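Local coordinates for cupin 2, conserved barrel domain protein (Novosphingobium aromaticivorans DSM 12444, PDB 3ES1) that is of unknown function but adopts a cupin-like beta-barrel fold and pairs with a second copy of itself, at residues A[9-14]-A[144-149]; A[14-19]-A[31-36]; A[79-84]-A[148-153]; A[107-112]-A[139-144]. All blocks are in the same frame, centred on the assembly; numbering follows the deposited sequence.

In the fold
The four contacts fall on or beside the large antiparallel sheet of the cupin-like barrel. Contact 2 is the N-terminal hairpin at the margin of that sheet within the chain, where a strand of the second subunit continues it. Contact 3 pairs two inner strands, 79-86 and 145-153, its centre about 3 Å from that of the chain. Contact 1, centred about 14 Å from each of these, shares Val14 with the first and Ala148 and Phe149 with the second. Contact 4 shares Pro144 with contact 1 and brings in strand 110-113 of the three-stranded sheet. Along the chain, contacts 2 and 4 are nested inside the loop closed by contact 1. Contacts 2 and 3 have the most residues near the second subunit.

Contact 1: A[9-14]-A[144-149]; sequences SGLPPV and PCRIAF
Arg146 meets Pro12 end-on, its NH1 and NH2 both directed at the single carbonyl oxygen. The bond from Arg146 NH1 to Pro12 O is 2.8 Å and that from Arg146 NH2 to Pro12 O is 3.0 Å. Their N-H...O angles of 150° and 142° are bent, as two donors sharing one acceptor must be, and the oxygen lies almost in the guanidinium plane. CB of Arg146 points toward segment 9-14, CG is anti to the backbone N (chi1 176°), and the chain bends at chi3. The flat group is sandwiched: Leu11 CB lies over one face, 3.4 Å from Arg146 NH2, and Val14 CG2 over the opposite face, 3.6 Å from Arg146 NH1. Leu11 and Arg146 run past one another in opposite directions, so that Leu11 CD1 comes to rest 3.8 Å from Arg146 CB. In the fold, this packs the irregular lead-in to strand 14-21 against strand 145-153 of the large sheet in the cupin-like barrel. Asp85, on the adjoining strand, takes a salt bridge from Arg146 NE and a hydrogen bond from Ser9 OG, joining both segments through one carboxylate. An alanine in place of Arg146 would probably leave Pro12 O without its two donors and Asp85 without its cationic mate, and open a gap between Leu11 and Val14. Nearer the start of the strand, the Pro144 ring touches Leu11 at an oblique angle, Leu11 CG 3.8 Å from Pro144 CG. The same ring carbon, Pro144 CG, also lies 3.6 Å from Ser9 O.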
loop_
_atom_site.group_PDB
_atom_site.type_symbol
_atom_site.label_atom_id
_atom_site.label_comp_id
_atom_site.label_asym_id
_atom_site.label_seq_id
_atom_site.Cartn_x
_atom_site.Cartn_y
_atom_site.Cartn_z
ATOM N N SER A 9 -4.300 -20.185 -4.445
ATOM C CA SER A 9 -5.673 -19.665 -4.564
ATOM C C SER A 9 -6.154 -19.793 -5.998
ATOM O O SER A 9 -7.308 -19.512 -6.308
ATOM C CB SER A 9 -5.695 -18.180 -4.234
ATOM O OG SER A 9 -4.738 -17.534 -5.068
ATOM N N GLY A 10 -5.243 -20.202 -6.867
ATOM C CA GLY A 10 -5.523 -20.274 -8.319
ATOM C C GLY A 10 -5.285 -19.001 -9.098
ATOM O O GLY A 10 -5.468 -18.961 -10.342
ATOM N N LEU A 11 -4.869 -17.983 -8.366
ATOM C CA LEU A 11 -4.491 -16.665 -8.945
ATOM C C LEU A 11 -2.999 -16.586 -9.314
ATOM O O LEU A 11 -2.186 -17.365 -8.822
ATOM C CB LEU A 11 -4.836 -15.555 -7.963
ATOM C CG LEU A 11 -6.306 -15.360 -7.619
ATOM C CD1 LEU A 11 -6.485 -14.262 -6.572
ATOM C CD2 LEU A 11 -7.060 -15.002 -8.888
ATOM N N PRO A 12 -2.643 -15.688 -10.238
ATOM C CA PRO A 12 -1.244 -15.565 -10.692
ATOM C C PRO A 12 -0.258 -15.276 -9.582
ATOM O O PRO A 12 -0.641 -14.706 -8.563
ATOM C CB PRO A 12 -1.298 -14.354 -11.638
ATOM C CG PRO A 12 -2.664 -14.340 -12.162
ATOM C CD PRO A 12 -3.521 -14.733 -10.953
ATOM N N PRO A 13 0.998 -15.717 -9.744
ATOM C CA PRO A 13 2.020 -15.321 -8.768
ATOM C C PRO A 13 2.274 -13.843 -8.878
ATOM O O PRO A 13 1.873 -13.183 -9.833
ATOM C CB PRO A 13 3.265 -16.112 -9.179
ATOM C CG PRO A 13 3.063 -16.459 -10.638
ATOM C CD PRO A 13 1.545 -16.532 -10.844
ATOM N N VAL A 14 2.979 -13.335 -7.890
ATOM C CA VAL A 14 3.216 -11.897 -7.752
ATOM C C VAL A 14 4.674 -11.507 -8.074
ATOM O O VAL A 14 5.600 -12.024 -7.507
ATOM C CB VAL A 14 2.873 -11.468 -6.305
ATOM C CG1 VAL A 14 3.152 -9.950 -6.076
ATOM C CG2 VAL A 14 1.418 -11.880 -5.929
ATOM N N PRO A 144 -11.835 -16.365 -5.761
ATOM C CA PRO A 144 -10.929 -15.775 -4.771
ATOM C C PRO A 144 -10.876 -14.234 -4.892
ATOM O O PRO A 144 -11.204 -13.661 -5.911
ATOM C CB PRO A 144 -9.549 -16.418 -5.092
ATOM C CG PRO A 144 -9.655 -16.847 -6.571
ATOM C CD PRO A 144 -11.124 -17.256 -6.698
ATOM N N CYS A 145 -10.540 -13.610 -3.785
ATOM C CA CYS A 145 -10.323 -12.182 -3.719
ATOM C C CYS A 145 -8.910 -11.888 -3.219
ATOM O O CYS A 145 -8.507 -12.358 -2.143
ATOM C CB CYS A 145 -11.324 -11.561 -2.731
ATOM S SG CYS A 145 -11.098 -9.792 -2.522
ATOM N N ARG A 146 -8.169 -11.140 -4.011
ATOM C CA ARG A 146 -6.795 -10.739 -3.673
ATOM C C ARG A 146 -6.766 -9.315 -3.167
ATOM O O ARG A 146 -7.258 -8.394 -3.804
ATOM C CB ARG A 146 -5.856 -10.870 -4.867
ATOM C CG ARG A 146 -4.442 -10.372 -4.559
ATOM C CD ARG A 146 -3.424 -10.786 -5.617
ATOM N NE ARG A 146 -3.157 -12.213 -5.505
ATOM C CZ ARG A 146 -2.411 -12.932 -6.346
ATOM N NH1 ARG A 146 -1.804 -12.391 -7.409
ATOM N NH2 ARG A 146 -2.285 -14.221 -6.118
ATOM N N ILE A 147 -6.158 -9.159 -1.996
ATOM C CA ILE A 147 -5.996 -7.849 -1.380
ATOM C C ILE A 147 -4.532 -7.619 -1.003
ATOM O O ILE A 147 -3.872 -8.482 -0.469
ATOM C CB ILE A 147 -6.900 -7.672 -0.088
ATOM C CG1 ILE A 147 -8.370 -8.022 -0.372
ATOM C CG2 ILE A 147 -6.810 -6.219 0.433
ATOM C CD1 ILE A 147 -9.271 -8.167 0.884
ATOM N N ALA A 148 -4.036 -6.447 -1.367
ATOM C CA ALA A 148 -2.707 -5.989 -0.908
ATOM C C ALA A 148 -2.914 -5.169 0.346
ATOM O O ALA A 148 -3.695 -4.178 0.350
ATOM C CB ALA A 148 -2.018 -5.109 -2.003
ATOM N N PHE A 149 -2.206 -5.563 1.395
ATOM C CA PHE A 149 -2.279 -4.891 2.678
ATOM C C PHE A 149 -0.946 -4.286 3.078
ATOM O O PHE A 149 0.095 -4.955 3.108
ATOM C CB PHE A 149 -2.677 -5.860 3.800
ATOM C CG PHE A 149 -4.097 -6.292 3.770
ATOM C CD1 PHE A 149 -5.113 -5.408 4.072
ATOM C CD2 PHE A 149 -4.422 -7.593 3.468
ATOM C CE1 PHE A 149 -6.448 -5.820 4.053
ATOM C CE2 PHE A 149 -5.770 -8.023 3.473
ATOM C CZ PHE A 149 -6.771 -7.147 3.756
#

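Contact 2: A[14-19]-A[31-36]; sequences VQRVVT and SEDVTP
Arg16 and Asp33 face each other as a hydrogen-bonded pair of the antiparallel beta hairpin formed by strands 14-21 and 27-39. Arg16 NE donates to Asp33 OD1 at 3.0 Å in a salt bridge, reaching the syn lone pair although guanidinium and carboxylate planes stand 65° apart and OD1 is tilted out of the guanidinium plane. CG of Asp33 sits between its backbone N and carbonyl carbon (chi1 61°), and from it OD1 reaches Arg16 NE. On the same face, Ser31 OG rests 3.5 Å from Val18 CG2, while on the other Gln15 NE2 donates to Glu32 OE2 at 3.0 Å, meeting its anti side, tilted out of the carboxylate plane. Val14 with Thr35 and Val18 with Ser31 complete the hydrogen-bonded pairs. Further out, Arg67 makes a salt bridge to Asp33 OD2, and Arg16 NH1 is held by Asp65 and Val50 O. An alanine at Asp33 would probably leave Arg16 NE and Arg67 without their carboxylate and the hydroxyl of Thr35 without an acceptor. Gln15 and Glu32 turn to the second subunit, meeting Arg123 and Arg120 of that chain respectively, and Arg16, Val17 and Val18 pair in parallel with one of its strands, so the sheet continues across the interface. Within segment 31-36, Thr35 OG1 donates to Asp33 OD2 at 2.8 Å, on the anti side and tilted from the carboxylate plane.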
loop_
_atom_site.group_PDB
_atom_site.type_symbol
_atom_site.label_atom_id
_atom_site.label_comp_id
_atom_site.label_asym_id
_atom_site.label_seq_id
_atom_site.Cartn_x
_atom_site.Cartn_y
_atom_site.Cartn_z
ATOM N N VAL A 14 2.979 -13.335 -7.890
ATOM C CA VAL A 14 3.216 -11.897 -7.752
ATOM C C VAL A 14 4.674 -11.507 -8.074
ATOM O O VAL A 14 5.600 -12.024 -7.507
ATOM C CB VAL A 14 2.873 -11.468 -6.305
ATOM C CG1 VAL A 14 3.152 -9.950 -6.076
ATOM C CG2 VAL A 14 1.418 -11.880 -5.929
ATOM N N GLN A 15 4.830 -10.593 -9.016
ATOM C CA GLN A 15 6.123 -9.961 -9.323
ATOM C C GLN A 15 6.448 -8.911 -8.286
ATOM O O GLN A 15 5.631 -8.025 -7.994
ATOM C CB GLN A 15 6.069 -9.300 -10.731
ATOM C CG GLN A 15 7.345 -8.561 -11.171
ATOM C CD GLN A 15 7.116 -7.745 -12.413
ATOM O OE1 GLN A 15 5.952 -7.420 -12.761
ATOM N NE2 GLN A 15 8.211 -7.359 -13.076
ATOM N N ARG A 16 7.666 -9.010 -7.763
ATOM C CA ARG A 16 8.248 -8.049 -6.831
ATOM C C ARG A 16 9.539 -7.470 -7.422
ATOM O O ARG A 16 10.438 -8.210 -7.835
ATOM C CB ARG A 16 8.537 -8.711 -5.475
ATOM C CG ARG A 16 9.138 -7.743 -4.406
ATOM C CD ARG A 16 9.451 -8.473 -3.103
ATOM N NE ARG A 16 10.707 -9.183 -3.177
ATOM C CZ ARG A 16 11.482 -9.477 -2.148
ATOM N NH1 ARG A 16 11.140 -9.130 -0.920
ATOM N NH2 ARG A 16 12.613 -10.109 -2.369
ATOM N N VAL A 17 9.594 -6.157 -7.476
ATOM C CA VAL A 17 10.771 -5.447 -7.963
ATOM C C VAL A 17 11.268 -4.550 -6.875
ATOM O O VAL A 17 10.548 -3.668 -6.418
ATOM C CB VAL A 17 10.476 -4.610 -9.252
ATOM C CG1 VAL A 17 11.700 -3.727 -9.615
ATOM C CG2 VAL A 17 10.028 -5.519 -10.447
ATOM N N VAL A 18 12.515 -4.732 -6.486
ATOM C CA VAL A 18 13.117 -3.941 -5.379
ATOM C C VAL A 18 14.282 -3.111 -5.851
ATOM O O VAL A 18 15.200 -3.624 -6.478
ATOM C CB VAL A 18 13.623 -4.841 -4.241
ATOM C CG1 VAL A 18 14.190 -3.979 -3.060
ATOM C CG2 VAL A 18 12.520 -5.807 -3.770
ATOM N N THR A 19 14.263 -1.819 -5.504
ATOM C CA THR A 19 15.314 -0.903 -5.907
ATOM C C THR A 19 16.303 -0.674 -4.775
ATOM O O THR A 19 16.074 -1.063 -3.654
ATOM C CB THR A 19 14.770 0.490 -6.352
ATOM O OG1 THR A 19 14.414 1.310 -5.216
ATOM C CG2 THR A 19 13.579 0.362 -7.219
ATOM N N SER A 31 16.660 -6.481 -6.751
ATOM C CA SER A 31 16.145 -7.814 -6.970
ATOM C C SER A 31 14.798 -7.808 -7.679
ATOM O O SER A 31 14.034 -6.816 -7.654
ATOM C CB SER A 31 15.996 -8.571 -5.647
ATOM O OG SER A 31 14.972 -8.002 -4.861
ATOM N N GLU A 32 14.530 -8.927 -8.319
ATOM C CA GLU A 32 13.227 -9.174 -8.945
ATOM C C GLU A 32 12.870 -10.633 -8.862
ATOM O O GLU A 32 13.724 -11.500 -9.055
ATOM C CB GLU A 32 13.245 -8.726 -10.394
ATOM C CG GLU A 32 11.944 -8.974 -11.184
ATOM C CD GLU A 32 12.021 -8.502 -12.632
ATOM O OE1 GLU A 32 13.127 -8.207 -13.138
ATOM O OE2 GLU A 32 10.967 -8.497 -13.305
ATOM N N ASP A 33 11.615 -10.900 -8.553
ATOM C CA ASP A 33 11.141 -12.282 -8.414
ATOM C C ASP A 33 9.678 -12.357 -8.727
ATOM O O ASP A 33 8.974 -11.391 -8.576
ATOM C CB ASP A 33 11.378 -12.863 -7.005
ATOM C CG ASP A 33 10.657 -12.109 -5.904
ATOM O OD1 ASP A 33 11.237 -11.158 -5.368
ATOM O OD2 ASP A 33 9.518 -12.481 -5.544
ATOM N N VAL A 34 9.237 -13.549 -9.135
ATOM C CA VAL A 34 7.813 -13.818 -9.336
ATOM C C VAL A 34 7.491 -15.033 -8.478
ATOM O O VAL A 34 8.014 -16.118 -8.730
ATOM C CB VAL A 34 7.486 -14.113 -10.838
ATOM C CG1 VAL A 34 6.034 -14.584 -11.037
ATOM C CG2 VAL A 34 7.813 -12.880 -11.710
ATOM N N THR A 35 6.628 -14.825 -7.477
ATOM C CA THR A 35 6.395 -15.776 -6.382
ATOM C C THR A 35 4.895 -15.975 -6.071
ATOM O O THR A 35 4.153 -15.013 -5.977
ATOM C CB THR A 35 7.067 -15.254 -5.087
ATOM O OG1 THR A 35 8.449 -15.013 -5.361
ATOM C CG2 THR A 35 7.019 -16.282 -3.974
ATOM N N PRO A 36 4.449 -17.236 -5.912
ATOM C CA PRO A 36 3.047 -17.492 -5.586
ATOM C C PRO A 36 2.674 -17.151 -4.163
ATOM O O PRO A 36 3.498 -17.225 -3.273
ATOM C CB PRO A 36 2.924 -19.008 -5.814
ATOM C CG PRO A 36 4.295 -19.533 -5.470
ATOM C CD PRO A 36 5.216 -18.491 -6.062
HETATM O O HOH W 1 7.089 -11.797 -5.243
HETATM O O HOH W 2 12.321 -8.974 -5.886
#

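Contact 3: A[79-84]-A[148-153]; sequences SVIRVV and AFILIE
Ile81 and Ile150 lie side by side on the buried face of two neighbouring antiparallel strands, 79-86 and 145-153, in the large sheet of the cupin-like barrel. They point the same way, with Ile81 CD1 3.7 Å from Ile150 CG1. They form a non-hydrogen-bonded pair, so their alpha carbons come close, and Ile81 CA also makes a CH...O contact with Phe149 O at 3.2 Å. Ser79, Ala148 and Ile152 belong to the same tightly enclosed face, which meets the second subunit: Ile150 packs on Ile150 of that chain and Ile81 on its Tyr102. Ser79 OG is hydrogen-bonded both to Thr53 and to the hydroxyl of Tyr102 of the second subunit. The backbones are joined at the Val80-Leu151 and Arg82-Phe149 pairs, where Phe149 N donates to Arg82 O at 2.8 Å in a nearly straight bond. The face of Val80, Arg82, Val84, Phe149 and Leu151 is more exposed to solvent, Phe149 alone of the five being buried, though Arg82 NH2 comes to 3.6 Å from Leu151 CD2. CG of Arg82 sits between its backbone N and carbonyl carbon (chi1 65°), and from there the chain runs extended as far as NE. Its guanidinium passes over Leu151, which covers one face with CD1, off centre toward the rim. Val80 touches the same methyl more distantly, its CB 4.2 Å from Leu151 CD1. Phe149, whose ring also meets Trp137, receives Val84 at its edge rather than over a face. There, Val84 CG2 lies 4.0 Å from Phe149 CD2.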
loop_
_atom_site.group_PDB
_atom_site.type_symbol
_atom_site.label_atom_id
_atom_site.label_comp_id
_atom_site.label_asym_id
_atom_site.label_seq_id
_atom_site.Cartn_x
_atom_site.Cartn_y
_atom_site.Cartn_z
ATOM N N SER A 79 6.700 -1.387 9.407
ATOM C CA SER A 79 5.700 -1.604 8.357
ATOM C C SER A 79 5.812 -2.955 7.731
ATOM O O SER A 79 6.850 -3.618 7.764
ATOM C CB SER A 79 5.737 -0.516 7.260
ATOM O OG SER A 79 6.828 -0.638 6.355
ATOM N N VAL A 80 4.689 -3.346 7.168
ATOM C CA VAL A 80 4.504 -4.658 6.490
ATOM C C VAL A 80 3.677 -4.467 5.218
ATOM O O VAL A 80 2.644 -3.787 5.227
ATOM C CB VAL A 80 3.770 -5.699 7.390
ATOM C CG1 VAL A 80 3.538 -7.005 6.632
ATOM C CG2 VAL A 80 4.582 -6.017 8.657
ATOM N N ILE A 81 4.129 -5.044 4.121
ATOM C CA ILE A 81 3.240 -5.201 2.952
ATOM C C ILE A 81 3.167 -6.677 2.619
ATOM O O ILE A 81 4.174 -7.337 2.441
ATOM C CB ILE A 81 3.633 -4.316 1.701
ATOM C CG1 ILE A 81 2.661 -4.534 0.505
ATOM C CG2 ILE A 81 5.082 -4.551 1.270
ATOM C CD1 ILE A 81 2.764 -3.471 -0.599
ATOM N N ARG A 82 1.938 -7.190 2.591
ATOM C CA ARG A 82 1.685 -8.565 2.166
ATOM C C ARG A 82 0.466 -8.633 1.274
ATOM O O ARG A 82 -0.400 -7.733 1.288
ATOM C CB ARG A 82 1.551 -9.488 3.398
ATOM C CG ARG A 82 0.363 -9.185 4.248
ATOM C CD ARG A 82 0.219 -10.188 5.361
ATOM N NE ARG A 82 -0.748 -9.680 6.307
ATOM C CZ ARG A 82 -0.458 -9.272 7.534
ATOM N NH1 ARG A 82 0.762 -9.378 8.009
ATOM N NH2 ARG A 82 -1.429 -8.817 8.300
ATOM N N VAL A 83 0.409 -9.714 0.492
ATOM C CA VAL A 83 -0.716 -10.043 -0.348
ATOM C C VAL A 83 -1.495 -11.234 0.256
ATOM O O VAL A 83 -0.922 -12.288 0.590
ATOM C CB VAL A 83 -0.260 -10.347 -1.805
ATOM C CG1 VAL A 83 -1.451 -10.790 -2.656
ATOM C CG2 VAL A 83 0.491 -9.179 -2.431
ATOM N N VAL A 84 -2.787 -11.025 0.422
ATOM C CA VAL A 84 -3.706 -12.060 1.008
ATOM C C VAL A 84 -4.812 -12.387 0.018
ATOM O O VAL A 84 -5.544 -11.506 -0.458
ATOM C CB VAL A 84 -4.308 -11.660 2.402
ATOM C CG1 VAL A 84 -5.204 -12.766 2.974
ATOM C CG2 VAL A 84 -3.180 -11.375 3.400
ATOM N N ALA A 148 -4.036 -6.447 -1.367
ATOM C CA ALA A 148 -2.707 -5.989 -0.908
ATOM C C ALA A 148 -2.914 -5.169 0.346
ATOM O O ALA A 148 -3.695 -4.178 0.350
ATOM C CB ALA A 148 -2.018 -5.109 -2.003
ATOM N N PHE A 149 -2.206 -5.563 1.395
ATOM C CA PHE A 149 -2.279 -4.891 2.678
ATOM C C PHE A 149 -0.946 -4.286 3.078
ATOM O O PHE A 149 0.095 -4.955 3.108
ATOM C CB PHE A 149 -2.677 -5.860 3.800
ATOM C CG PHE A 149 -4.097 -6.292 3.770
ATOM C CD1 PHE A 149 -5.113 -5.408 4.072
ATOM C CD2 PHE A 149 -4.422 -7.593 3.468
ATOM C CE1 PHE A 149 -6.448 -5.820 4.053
ATOM C CE2 PHE A 149 -5.770 -8.023 3.473
ATOM C CZ PHE A 149 -6.771 -7.147 3.756
ATOM N N ILE A 150 -1.020 -3.016 3.447
ATOM C CA ILE A 150 0.088 -2.296 4.047
ATOM C C ILE A 150 -0.242 -1.891 5.487
ATOM O O ILE A 150 -1.149 -1.114 5.738
ATOM C CB ILE A 150 0.474 -1.042 3.234
ATOM C CG1 ILE A 150 0.844 -1.385 1.777
ATOM C CG2 ILE A 150 1.684 -0.309 3.886
ATOM C CD1 ILE A 150 -0.331 -1.608 0.792
ATOM N N LEU A 151 0.535 -2.407 6.430
ATOM C CA LEU A 151 0.264 -2.182 7.834
ATOM C C LEU A 151 1.364 -1.323 8.422
ATOM O O LEU A 151 2.530 -1.636 8.326
ATOM C CB LEU A 151 0.106 -3.528 8.615
ATOM C CG LEU A 151 -0.965 -4.521 8.092
ATOM C CD1 LEU A 151 -0.406 -5.496 7.010
ATOM C CD2 LEU A 151 -1.611 -5.328 9.237
ATOM N N ILE A 152 0.954 -0.231 9.052
ATOM C CA ILE A 152 1.891 0.740 9.605
ATOM C C ILE A 152 1.621 0.917 11.096
ATOM O O ILE A 152 0.497 1.171 11.518
ATOM C CB ILE A 152 1.767 2.116 8.881
ATOM C CG1 ILE A 152 2.112 2.017 7.389
ATOM C CG2 ILE A 152 2.685 3.176 9.538
ATOM C CD1 ILE A 152 1.613 3.204 6.557
ATOM N N GLU A 153 2.674 0.654 11.883
ATOM C CA GLU A 153 2.694 0.847 13.327
ATOM C C GLU A 153 1.896 2.070 13.795
ATOM O O GLU A 153 2.001 3.151 13.219
ATOM C CB GLU A 153 4.172 0.943 13.784
ATOM C CG GLU A 153 4.333 1.137 15.266
ATOM C CD GLU A 153 5.781 1.315 15.711
ATOM O OE1 GLU A 153 6.729 1.081 14.903
ATOM O OE2 GLU A 153 5.954 1.722 16.881
#

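Contact 4: A[107-112]-A[139-144]; sequences EGEIEL and NTTDKP
Glu109 and Thr141 touch through carbon, and their first torsions explain it. CG of Glu109 lies between the backbone N and the carbonyl carbon (chi1 60°). On Thr141 it is the hydroxyl that takes this position (chi1 82°), leaving its methyl anti to the carbonyl carbon and 3.8 Å from Glu109 CG. Next along, the side chains of Glu111 and Thr140 cross at about a right angle, with Glu111 OE1 3.6 Å from Thr140 CG2. That carboxylate has its stronger partner in Arg138, through a salt bridge. On the inner side, Ile110 extends CD1 to 4.1 Å from Asn139 CB, while its side chain also packs on Cys145, Ile147 and Trp137 between the two sheets of the cupin-like barrel. The loop 139-144 is shaped from within. Asn139 OD1 accepts from Thr141 N at 2.9 Å, an Asx turn, and from Thr141 OG1 as well, the latter on a lone pair in the carbonyl plane. Thr141 OG1 in turn accepts from Lys143 N, an ST turn, and Asn139 ND2 donates to Lys143 O at 2.9 Å and to Met86 O. Between the segments the polar links run through water. One water donates to Glu107 OE2 at 2.6 Å and to Pro144 O at 2.8 Å. A second gives a hydrogen bond to Glu109 O and takes one from Thr140 N, a third joins Glu109 N to Thr141 OG1, and a fourth links Glu111 OE2 with Thr140 OG1. The turn largely carries its own hydrogen bonds, while its union with segment 107-112 rests on van der Waals contacts and bridging waters.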
loop_
_atom_site.group_PDB
_atom_site.type_symbol
_atom_site.label_atom_id
_atom_site.label_comp_id
_atom_site.label_asym_id
_atom_site.label_seq_id
_atom_site.Cartn_x
_atom_site.Cartn_y
_atom_site.Cartn_z
ATOM N N GLU A 107 -8.272 -7.902 -6.991
ATOM C CA GLU A 107 -9.085 -8.870 -7.754
ATOM C C GLU A 107 -10.220 -9.391 -6.887
ATOM O O GLU A 107 -10.020 -9.760 -5.743
ATOM C CB GLU A 107 -8.221 -10.048 -8.205
ATOM C CG GLU A 107 -8.975 -11.264 -8.631
ATOM C CD GLU A 107 -9.701 -11.146 -9.975
ATOM O OE1 GLU A 107 -9.377 -10.232 -10.780
ATOM O OE2 GLU A 107 -10.604 -11.998 -10.215
ATOM N N GLY A 108 -11.417 -9.428 -7.458
ATOM C CA GLY A 108 -12.587 -9.874 -6.746
ATOM C C GLY A 108 -13.144 -8.798 -5.832
ATOM O O GLY A 108 -12.842 -7.629 -5.964
ATOM N N GLU A 109 -14.005 -9.240 -4.933
ATOM C CA GLU A 109 -14.533 -8.393 -3.893
ATOM C C GLU A 109 -14.653 -9.112 -2.580
ATOM O O GLU A 109 -14.681 -10.346 -2.494
ATOM C CB GLU A 109 -15.850 -7.754 -4.280
ATOM C CG GLU A 109 -16.972 -8.686 -4.603
ATOM C CD GLU A 109 -18.157 -7.921 -5.185
ATOM O OE1 GLU A 109 -17.966 -7.090 -6.097
ATOM O OE2 GLU A 109 -19.268 -8.119 -4.712
ATOM N N ILE A 110 -14.724 -8.275 -1.568
ATOM C CA ILE A 110 -14.601 -8.678 -0.163
ATOM C C ILE A 110 -15.615 -7.975 0.763
ATOM O O ILE A 110 -15.968 -6.809 0.582
ATOM C CB ILE A 110 -13.165 -8.412 0.379
ATOM C CG1 ILE A 110 -12.868 -9.353 1.550
ATOM C CG2 ILE A 110 -13.012 -6.961 0.841
ATOM C CD1 ILE A 110 -12.705 -10.869 1.143
ATOM N N GLU A 111 -16.078 -8.739 1.746
ATOM C CA GLU A 111 -16.937 -8.230 2.820
ATOM C C GLU A 111 -16.085 -7.907 4.041
ATOM O O GLU A 111 -15.431 -8.770 4.619
ATOM C CB GLU A 111 -17.963 -9.291 3.211
ATOM C CG GLU A 111 -18.931 -8.831 4.321
ATOM C CD GLU A 111 -20.174 -9.641 4.309
ATOM O OE1 GLU A 111 -20.169 -10.724 4.941
ATOM O OE2 GLU A 111 -21.129 -9.205 3.632
ATOM N N LEU A 112 -16.105 -6.648 4.421
ATOM C CA LEU A 112 -15.449 -6.214 5.650
ATOM C C LEU A 112 -16.477 -6.122 6.742
ATOM O O LEU A 112 -17.418 -5.329 6.659
ATOM C CB LEU A 112 -14.782 -4.868 5.450
ATOM C CG LEU A 112 -14.199 -4.103 6.634
ATOM C CD1 LEU A 112 -13.139 -4.948 7.378
ATOM C CD2 LEU A 112 -13.599 -2.833 6.183
ATOM N N ASN A 139 -15.117 -13.593 2.272
ATOM C CA ASN A 139 -15.387 -13.765 0.843
ATOM C C ASN A 139 -16.667 -14.538 0.688
ATOM O O ASN A 139 -16.713 -15.731 0.968
ATOM C CB ASN A 139 -14.249 -14.514 0.160
ATOM C CG ASN A 139 -14.357 -14.533 -1.348
ATOM O OD1 ASN A 139 -15.413 -14.307 -1.931
ATOM N ND2 ASN A 139 -13.239 -14.798 -1.995
ATOM N N THR A 140 -17.715 -13.826 0.279
ATOM C CA THR A 140 -19.042 -14.410 0.172
ATOM C C THR A 140 -19.323 -14.707 -1.310
ATOM O O THR A 140 -20.440 -15.036 -1.694
ATOM C CB THR A 140 -20.098 -13.441 0.716
ATOM O OG1 THR A 140 -20.113 -12.303 -0.132
ATOM C CG2 THR A 140 -19.767 -13.012 2.134
ATOM N N THR A 141 -18.294 -14.566 -2.127
ATOM C CA THR A 141 -18.361 -14.885 -3.560
ATOM C C THR A 141 -17.833 -16.293 -3.888
ATOM O O THR A 141 -17.369 -17.014 -3.016
ATOM C CB THR A 141 -17.576 -13.874 -4.472
ATOM O OG1 THR A 141 -16.172 -14.193 -4.493
ATOM C CG2 THR A 141 -17.758 -12.399 -4.008
ATOM N N ASP A 142 -17.916 -16.644 -5.174
ATOM C CA ASP A 142 -17.457 -17.961 -5.713
ATOM C C ASP A 142 -16.089 -17.907 -6.360
ATOM O O ASP A 142 -15.599 -18.880 -6.904
ATOM C CB ASP A 142 -18.482 -18.496 -6.707
ATOM C CG ASP A 142 -19.807 -18.850 -5.997
ATOM O OD1 ASP A 142 -19.722 -19.296 -4.816
ATOM O OD2 ASP A 142 -20.907 -18.632 -6.582
ATOM N N LYS A 143 -15.428 -16.780 -6.216
ATOM C CA LYS A 143 -14.098 -16.615 -6.757
ATOM C C LYS A 143 -13.172 -16.083 -5.669
ATOM O O LYS A 143 -13.651 -15.384 -4.775
ATOM C CB LYS A 143 -14.118 -15.589 -7.887
ATOM C CG LYS A 143 -14.960 -15.930 -9.105
ATOM C CD LYS A 143 -14.998 -14.786 -10.118
ATOM N N PRO A 144 -11.835 -16.365 -5.761
ATOM C CA PRO A 144 -10.929 -15.775 -4.771
ATOM C C PRO A 144 -10.876 -14.234 -4.892
ATOM O O PRO A 144 -11.204 -13.661 -5.911
ATOM C CB PRO A 144 -9.549 -16.418 -5.092
ATOM C CG PRO A 144 -9.655 -16.847 -6.571
ATOM C CD PRO A 144 -11.124 -17.256 -6.698
HETATM O O HOH W 3 -10.936 -14.063 -8.623
HETATM O O HOH W 4 -16.949 -11.202 -0.881
HETATM O O HOH W 5 -14.179 -12.372 -5.347
HETATM O O HOH W 6 -21.149 -9.801 0.891
#